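Hypothetical protein BQLF2 (Murid herpesvirus 4, PDB 2OA5) is an abundant tegument protein of the gammaherpesvirus particle that forms multi-subunit assemblies and probably has a structural role in the virion. Local coordinates at residues E69-S74 and L92-D97. Numbering follows the deposited sequence.
Sequences EAKVRS and LTLRVD
The flat peptide group that follows Arg95 is met by Lys71 at its oxygen end rather than over either face: NZ donates to Arg95 O at 2.9 Å, with a C=O...N angle of 172°, so that the donor lies almost on the extended carbonyl bond. A water joins the same meeting point, accepting from Arg95 N at 3.2 Å and, weakly, from Lys71 NZ, so besides its direct bond to the carbonyl oxygen, the ammonium has a weak, water-mediated link to the N-H of the same residue. The lysine chain leaves the helix with CG anti to its own carbonyl carbon and bends further out, where chi3 of 122° sets CE off the extended path. The other flat group of this residue, the Arg95 guanidinium, points elsewhere, to a salt bridge with Asp97 of the second subunit.

Such a pairing illustrates how an amphipathic strand can lie against a helix. Strand 93-99 returns after helix 82-90 and runs back beside helix 46-76, the two short axes 9.7 Å apart and inclined at 146°, while residues 93-97 pair antiparallel with a strand of the second subunit; the sheet therefore crosses the subunit interface and the helix packs on one of its faces.

Beneath the polar link the contact is aliphatic. Lys71 CB sits against the fork of Leu94, 3.9 Å from CD1 and equally far from CD2. Val72 presents a single branch: its CG2 touches Leu94 CD1 and Leu92 CD2, each at 4.2 Å, and the valine crosses both leucines roughly at right angles. Ile68 and Arg75 of the same helix also touch Leu94, and Val72 packs on Ser57 of the second subunit.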
# COMPACT_ATOMS: atom_id res chain seq x y z
N GLU B 69 -12.26 13.20 -0.13
CA GLU B 69 -13.23 13.66 -1.12
C GLU B 69 -13.20 15.18 -1.23
O GLU B 69 -13.24 15.74 -2.33
CB GLU B 69 -14.62 13.22 -0.69
CG GLU B 69 -15.67 13.35 -1.77
CD GLU B 69 -17.04 13.00 -1.26
OE1 GLU B 69 -17.15 12.06 -0.44
OE2 GLU B 69 -18.02 13.65 -1.67
N ALA B 70 -13.14 15.83 -0.07
CA ALA B 70 -13.12 17.29 0.00
C ALA B 70 -11.96 17.87 -0.80
O ALA B 70 -12.14 18.82 -1.57
CB ALA B 70 -13.01 17.72 1.47
N LYS B 71 -10.78 17.30 -0.63
CA LYS B 71 -9.58 17.76 -1.33
C LYS B 71 -9.63 17.43 -2.82
O LYS B 71 -9.11 18.18 -3.65
CB LYS B 71 -8.34 17.13 -0.69
CG LYS B 71 -8.27 17.42 0.80
CD LYS B 71 -6.99 16.95 1.44
CE LYS B 71 -6.29 18.13 2.08
NZ LYS B 71 -5.37 17.72 3.18
N VAL B 72 -10.26 16.31 -3.16
CA VAL B 72 -10.38 15.93 -4.56
C VAL B 72 -11.35 16.94 -5.18
O VAL B 72 -11.10 17.45 -6.27
CB VAL B 72 -10.93 14.48 -4.71
CG1 VAL B 72 -11.19 14.16 -6.19
CG2 VAL B 72 -9.92 13.49 -4.13
N ARG B 73 -12.44 17.24 -4.48
CA ARG B 73 -13.39 18.22 -4.99
C ARG B 73 -12.70 19.54 -5.26
O ARG B 73 -12.89 20.16 -6.31
CB ARG B 73 -14.54 18.43 -4.01
CG ARG B 73 -15.68 17.48 -4.19
CD ARG B 73 -16.85 17.81 -3.29
NE ARG B 73 -18.05 17.13 -3.76
CZ ARG B 73 -18.14 15.82 -3.94
NH1 ARG B 73 -17.09 15.05 -3.67
NH2 ARG B 73 -19.24 15.27 -4.41
N SER B 74 -11.88 19.98 -4.31
CA SER B 74 -11.16 21.24 -4.45
C SER B 74 -10.22 21.20 -5.66
O SER B 74 -10.20 22.14 -6.45
CB SER B 74 -10.40 21.54 -3.15
OG SER B 74 -9.06 21.94 -3.39
N LEU B 92 -1.95 13.50 -8.55
CA LEU B 92 -2.48 13.88 -7.25
C LEU B 92 -1.93 13.08 -6.06
O LEU B 92 -1.85 11.85 -6.09
CB LEU B 92 -4.01 13.77 -7.24
CG LEU B 92 -4.66 14.19 -5.92
CD1 LEU B 92 -4.52 15.70 -5.79
CD2 LEU B 92 -6.11 13.79 -5.84
N THR B 93 -1.54 13.82 -5.03
CA THR B 93 -1.04 13.22 -3.79
C THR B 93 -1.64 14.06 -2.68
O THR B 93 -1.52 15.29 -2.67
CB THR B 93 0.51 13.26 -3.72
OG1 THR B 93 1.05 12.56 -4.85
CG2 THR B 93 1.01 12.58 -2.44
N LEU B 94 -2.32 13.41 -1.75
CA LEU B 94 -2.95 14.12 -0.65
C LEU B 94 -2.39 13.63 0.65
O LEU B 94 -1.89 12.51 0.74
CB LEU B 94 -4.45 13.84 -0.61
CG LEU B 94 -5.38 13.99 -1.81
CD1 LEU B 94 -6.79 13.66 -1.36
CD2 LEU B 94 -5.31 15.40 -2.37
N ARG B 95 -2.46 14.47 1.67
CA ARG B 95 -2.05 14.01 2.97
C ARG B 95 -3.25 14.24 3.84
O ARG B 95 -3.91 15.27 3.76
CB ARG B 95 -0.84 14.74 3.52
CG ARG B 95 -0.27 13.96 4.69
CD ARG B 95 0.76 14.73 5.47
NE ARG B 95 2.10 14.64 4.90
CZ ARG B 95 2.85 13.53 4.90
NH1 ARG B 95 2.39 12.41 5.43
NH2 ARG B 95 4.07 13.57 4.39
N VAL B 96 -3.55 13.24 4.66
CA VAL B 96 -4.71 13.28 5.53
C VAL B 96 -4.40 12.88 6.97
O VAL B 96 -3.69 11.90 7.22
CB VAL B 96 -5.82 12.36 4.96
CG1 VAL B 96 -6.82 11.99 6.03
CG2 VAL B 96 -6.52 13.06 3.81
N ASP B 97 -4.93 13.66 7.91
CA ASP B 97 -4.74 13.40 9.32
C ASP B 97 -6.08 12.93 9.86
O ASP B 97 -7.13 13.43 9.45
CB ASP B 97 -4.31 14.67 10.05
CG ASP B 97 -2.92 15.13 9.65
OD1 ASP B 97 -1.97 14.33 9.77
OD2 ASP B 97 -2.79 16.30 9.23
O HOH W 1 -2.91 17.52 0.72